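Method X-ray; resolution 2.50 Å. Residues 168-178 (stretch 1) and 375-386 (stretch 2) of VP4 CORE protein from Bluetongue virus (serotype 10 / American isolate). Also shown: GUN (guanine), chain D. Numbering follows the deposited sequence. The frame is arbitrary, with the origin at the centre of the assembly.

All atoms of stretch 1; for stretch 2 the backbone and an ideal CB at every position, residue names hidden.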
# COMPACT_ATOMS: atom_id res chain seq x y z
N THR A 168 -26.61 -1.33 -0.47
CA THR A 168 -26.74 -2.75 -0.77
C THR A 168 -25.99 -3.61 0.26
O THR A 168 -25.27 -3.08 1.11
CB THR A 168 -26.21 -3.05 -2.19
OG1 THR A 168 -26.45 -4.43 -2.52
CG2 THR A 168 -24.72 -2.75 -2.29
N ARG A 169 -26.17 -4.93 0.18
CA ARG A 169 -25.49 -5.87 1.08
C ARG A 169 -24.11 -6.29 0.54
O ARG A 169 -23.91 -6.39 -0.67
CB ARG A 169 -26.36 -7.11 1.29
CG ARG A 169 -25.64 -8.32 1.90
CD ARG A 169 -25.39 -8.16 3.40
NE ARG A 169 -26.58 -8.50 4.18
CZ ARG A 169 -26.93 -9.73 4.56
NH1 ARG A 169 -26.18 -10.78 4.24
NH2 ARG A 169 -28.04 -9.91 5.26
N PHE A 170 -23.16 -6.52 1.45
CA PHE A 170 -21.87 -7.10 1.09
C PHE A 170 -21.51 -8.31 1.96
O PHE A 170 -21.90 -8.39 3.13
CB PHE A 170 -20.74 -6.05 1.14
CG PHE A 170 -20.46 -5.52 2.51
CD1 PHE A 170 -19.55 -6.18 3.35
CD2 PHE A 170 -21.09 -4.37 2.97
CE1 PHE A 170 -19.28 -5.70 4.64
CE2 PHE A 170 -20.82 -3.88 4.26
CZ PHE A 170 -19.91 -4.54 5.09
N ASP A 171 -20.75 -9.24 1.38
CA ASP A 171 -20.25 -10.40 2.12
C ASP A 171 -19.22 -9.98 3.17
O ASP A 171 -18.39 -9.11 2.92
CB ASP A 171 -19.67 -11.42 1.14
CG ASP A 171 -20.74 -12.15 0.36
OD1 ASP A 171 -21.70 -12.63 1.00
OD2 ASP A 171 -20.63 -12.24 -0.88
N ASP A 172 -19.30 -10.60 4.35
CA ASP A 172 -18.45 -10.21 5.49
C ASP A 172 -17.97 -11.37 6.38
O ASP A 172 -18.49 -12.47 6.30
CB ASP A 172 -19.17 -9.16 6.33
CG ASP A 172 -18.21 -8.15 6.95
OD1 ASP A 172 -16.99 -8.33 6.84
OD2 ASP A 172 -18.70 -7.18 7.55
N GLU A 173 -16.96 -11.10 7.21
CA GLU A 173 -16.31 -12.10 8.06
C GLU A 173 -16.36 -11.69 9.53
O GLU A 173 -16.61 -10.52 9.83
CB GLU A 173 -14.84 -12.29 7.63
CG GLU A 173 -14.65 -12.72 6.17
CD GLU A 173 -13.19 -12.98 5.80
OE1 GLU A 173 -12.31 -12.83 6.67
OE2 GLU A 173 -12.94 -13.35 4.62
N PRO A 174 -16.14 -12.64 10.47
CA PRO A 174 -16.08 -12.31 11.90
C PRO A 174 -14.90 -11.40 12.27
O PRO A 174 -13.88 -11.42 11.58
CB PRO A 174 -15.94 -13.68 12.58
CG PRO A 174 -15.41 -14.58 11.52
CD PRO A 174 -16.00 -14.09 10.24
N THR A 175 -15.05 -10.60 13.33
CA THR A 175 -13.95 -9.76 13.85
C THR A 175 -13.95 -9.76 15.38
O THR A 175 -14.58 -10.60 16.00
CB THR A 175 -14.05 -8.27 13.42
OG1 THR A 175 -15.23 -8.04 12.66
CG2 THR A 175 -12.80 -7.86 12.64
N ASP A 176 -13.27 -8.78 15.98
CA ASP A 176 -13.23 -8.63 17.42
C ASP A 176 -14.61 -8.38 18.03
O ASP A 176 -15.54 -7.98 17.32
CB ASP A 176 -12.28 -7.48 17.80
CG ASP A 176 -10.82 -7.80 17.46
OD1 ASP A 176 -10.29 -7.25 16.46
OD2 ASP A 176 -10.21 -8.61 18.19
N GLU A 177 -14.74 -8.62 19.33
CA GLU A 177 -15.97 -8.34 20.06
C GLU A 177 -16.39 -6.87 19.91
O GLU A 177 -15.56 -5.95 20.00
CB GLU A 177 -15.85 -8.72 21.54
CG GLU A 177 -14.63 -8.14 22.26
CD GLU A 177 -14.63 -8.41 23.76
OE1 GLU A 177 -15.51 -7.89 24.47
OE2 GLU A 177 -13.72 -9.13 24.23
N LYS A 178 -17.68 -6.68 19.67
CA LYS A 178 -18.31 -5.39 19.38
C LYS A 178 -17.66 -4.16 20.01
O LYS A 178 -17.37 -3.18 19.31
CB LYS A 178 -19.80 -5.48 19.75
CG LYS A 178 -20.57 -4.20 19.88
CD LYS A 178 -21.89 -4.50 20.61
CE LYS A 178 -22.26 -3.38 21.59
NZ LYS A 178 -23.30 -3.76 22.59
N UNK A 375 -24.36 -9.45 13.04
CA UNK A 375 -24.15 -10.89 13.11
C UNK A 375 -22.77 -11.21 13.65
O UNK A 375 -21.79 -10.57 13.26
CB UNK A 375 -24.34 -11.53 11.73
N UNK A 376 -22.70 -12.20 14.53
CA UNK A 376 -21.43 -12.59 15.15
C UNK A 376 -20.44 -13.14 14.12
O UNK A 376 -19.26 -13.29 14.41
CB UNK A 376 -21.68 -13.63 16.24
N UNK A 377 -20.91 -13.44 12.91
CA UNK A 377 -20.03 -13.82 11.81
C UNK A 377 -19.80 -12.69 10.79
O UNK A 377 -19.26 -12.94 9.72
CB UNK A 377 -20.61 -15.04 11.10
N UNK A 378 -20.20 -11.47 11.13
CA UNK A 378 -19.98 -10.32 10.25
C UNK A 378 -19.16 -9.24 10.93
O UNK A 378 -19.00 -9.24 12.15
CB UNK A 378 -21.32 -9.74 9.79
N UNK A 379 -18.62 -8.32 10.14
CA UNK A 379 -18.03 -7.12 10.71
C UNK A 379 -16.65 -6.71 10.24
O UNK A 379 -16.31 -5.54 10.32
CB UNK A 379 -17.97 -7.29 12.23
N UNK A 380 -15.85 -7.67 9.76
CA UNK A 380 -14.45 -7.39 9.44
C UNK A 380 -14.30 -6.27 8.42
O UNK A 380 -13.59 -5.29 8.67
CB UNK A 380 -13.77 -8.66 8.91
N UNK A 381 -15.00 -6.41 7.30
CA UNK A 381 -14.95 -5.42 6.24
C UNK A 381 -15.78 -4.17 6.56
O UNK A 381 -15.47 -3.09 6.07
CB UNK A 381 -15.44 -6.05 4.93
N UNK A 382 -16.81 -4.32 7.38
CA UNK A 382 -17.52 -3.14 7.88
C UNK A 382 -16.55 -2.30 8.71
O UNK A 382 -16.40 -1.10 8.47
CB UNK A 382 -18.74 -3.54 8.71
N UNK A 383 -15.87 -2.94 9.66
CA UNK A 383 -14.90 -2.24 10.49
C UNK A 383 -13.89 -1.49 9.63
O UNK A 383 -13.68 -0.31 9.83
CB UNK A 383 -14.18 -3.22 11.42
N UNK A 384 -13.29 -2.17 8.66
CA UNK A 384 -12.34 -1.54 7.74
C UNK A 384 -12.90 -0.26 7.15
O UNK A 384 -12.29 0.81 7.28
CB UNK A 384 -11.96 -2.51 6.62
N UNK A 385 -14.06 -0.38 6.51
CA UNK A 385 -14.74 0.71 5.81
C UNK A 385 -15.15 1.89 6.69
O UNK A 385 -15.17 3.03 6.23
CB UNK A 385 -15.99 0.16 5.12
N UNK A 386 -15.51 1.62 7.95
CA UNK A 386 -15.82 2.68 8.89
C UNK A 386 -14.52 3.46 9.18
O UNK A 386 -14.47 4.67 9.04
CB UNK A 386 -16.43 2.11 10.17
N9 GUN D . -8.78 -2.84 9.23
C8 GUN D . -7.47 -2.94 8.98
N7 GUN D . -6.79 -2.26 9.90
C5 GUN D . -7.67 -1.73 10.75
C6 GUN D . -7.52 -0.94 11.89
O6 GUN D . -6.40 -0.60 12.27
N1 GUN D . -8.67 -0.54 12.58
C2 GUN D . -9.93 -0.96 12.08
N2 GUN D . -11.04 -0.59 12.71
N3 GUN D . -10.04 -1.73 10.99
C4 GUN D . -8.94 -2.11 10.32

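Position 375 opens a type I turn ending at 378, closed by a 2.8 Å hydrogen bond from the backbone N of 378 to the O of 375. Its phi/psi of 140/138 strongly favours glycine. The residue is Gly375.

At 376 CA-to-CB points away, so any polar side chain would do, although a long one could return to the carbonyls near the end of stretch 1. Arg376 does so: NH2 makes a weak hydrogen bond to Thr175 O (3.2 Å, 124°), but the side chain is poorly ordered.

The ideal CB of 377 lies sideways, 4.8 Å from Pro174 CD; small or polar residues would suit. Asp377 leads its carboxylate away from stretch 1.

The ideal CB of 378 is 4.1 Å from Asp172 CB, yet its direction is away overall. The carbonyl of Phe170 and the acidic Asp172 favour a long donor, lysine or arginine. Arg378 turns back, NH1 and NH2 both donating to Phe170 O (2.9 and 2.7 Å). Asp172 CB and Arg169 CD cover opposite faces of its guanidinium; Arg378 NH1 also lies 3.7 Å from the like-charged Arg169 NH1.

Position 379 is the most constrained. At phi/psi 132/-25 a CB would jam against the preceding carbonyl, and the ideal CB falls 2.9 Å from Thr175 OG1, a clash. Both arguments favour glycine. Gly379 is the helix N-cap, and its N donates a weak hydrogen bond to Asp172 OD2 (2.8 Å, 133°).

From 380 the backbone is helical. The ideal CB of 380 points sideways, 3.5 Å from Glu173 O, and the Glu173 carboxylate invites a basic chain, though shorter polar ones would fit. Arg380 extends with chi1 to chi3 all t, and NH1 forms a salt bridge with Glu173 OE1 (2.8 Å); its backbone N donates to Glu173 O (3.0 Å, 162°).

At 381 the ideal CB points toward stretch 1, 3.9 Å from Phe170 CE1, so an apolar or aromatic group is expected. Phe381 packs CB 4.0 Å from Phe170 CE1, while its N donates to Asp172 OD1 (2.8 Å, 163°).

The ideal CB of 382 is 3.9 Å from Phe170 CZ, suiting leucine, isoleucine or methionine. Leu382 makes that apolar contact, CB to CZ at 3.9 Å; its N gives a weak hydrogen bond to Asp172 OD2 (3.4 Å).

Position 383 points sideways, its ideal CB 5.0 Å from Thr175 CG2, but Asp176 lies within reach of a long cation. Lys383 forms a salt bridge, NZ to Asp176 OD1 at 3.2 Å, and its CG lies 3.1 Å from guanine N2.

Position 384 is out of reach of stretch 1; Lys384 CG approaches guanine N9 at 4.0 Å.

At 385 CB points toward stretch 1 from beyond 5.5 Å, so a long side chain is needed to reach the Phe170 ring. The Arg385 guanidinium makes a cation-pi contact over one face, CZ 4.1 Å from the ring centroid and 22° off the normal, with Arg378 NH2 over the opposite face.

Position 386, also out of reach, is Leu386.

Stretch 2, residues 375-386: GRDRGRFLKKRL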
# COMPACT_ATOMS: atom_id res chain seq x y z
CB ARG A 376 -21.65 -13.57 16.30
CG ARG A 376 -20.76 -13.33 17.53
CD ARG A 376 -19.35 -13.90 17.36
NE ARG A 376 -18.34 -13.07 18.01
CZ ARG A 376 -17.76 -12.00 17.47
NH1 ARG A 376 -18.09 -11.60 16.25
NH2 ARG A 376 -16.84 -11.32 18.15
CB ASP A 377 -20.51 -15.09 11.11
CG ASP A 377 -22.03 -15.12 10.91
OD1 ASP A 377 -22.59 -16.24 10.85
OD2 ASP A 377 -22.67 -14.05 10.82
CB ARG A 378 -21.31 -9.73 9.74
CG ARG A 378 -22.15 -10.71 8.89
CD ARG A 378 -23.40 -10.05 8.27
NE ARG A 378 -23.07 -8.84 7.50
CZ ARG A 378 -22.77 -8.80 6.21
NH1 ARG A 378 -22.75 -9.90 5.47
NH2 ARG A 378 -22.49 -7.64 5.63
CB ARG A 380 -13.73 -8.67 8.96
CG ARG A 380 -12.27 -8.46 8.56
CD ARG A 380 -11.54 -9.79 8.46
NE ARG A 380 -10.21 -9.62 7.90
CZ ARG A 380 -9.84 -10.02 6.69
NH1 ARG A 380 -10.69 -10.65 5.89
NH2 ARG A 380 -8.60 -9.81 6.27
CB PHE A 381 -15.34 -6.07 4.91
CG PHE A 381 -14.41 -7.18 4.49
CD1 PHE A 381 -14.87 -8.49 4.38
CD2 PHE A 381 -13.06 -6.91 4.22
CE1 PHE A 381 -14.00 -9.52 4.00
CE2 PHE A 381 -12.20 -7.92 3.84
CZ PHE A 381 -12.67 -9.23 3.73
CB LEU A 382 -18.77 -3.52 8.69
CG LEU A 382 -19.58 -2.36 9.29
CD1 LEU A 382 -20.02 -1.34 8.22
CD2 LEU A 382 -20.78 -2.84 10.07
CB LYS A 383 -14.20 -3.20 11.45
CG LYS A 383 -13.55 -2.49 12.61
CD LYS A 383 -13.16 -3.43 13.72
CE LYS A 383 -11.93 -4.23 13.36
NZ LYS A 383 -11.57 -5.16 14.47
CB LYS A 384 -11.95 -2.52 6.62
CG LYS A 384 -10.70 -2.12 5.83
CD LYS A 384 -10.16 -3.29 5.01
CE LYS A 384 -9.38 -2.84 3.77
NZ LYS A 384 -10.27 -2.27 2.71
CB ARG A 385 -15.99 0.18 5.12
CG ARG A 385 -15.73 -0.57 3.84
CD ARG A 385 -17.00 -0.55 3.03
NE ARG A 385 -17.20 -1.75 2.23
CZ ARG A 385 -18.36 -2.08 1.67
NH1 ARG A 385 -19.42 -1.29 1.83
NH2 ARG A 385 -18.46 -3.19 0.95
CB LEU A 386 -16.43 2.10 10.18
CG LEU A 386 -17.85 1.53 10.20
CD1 LEU A 386 -18.14 0.81 11.51
CD2 LEU A 386 -18.90 2.61 9.98
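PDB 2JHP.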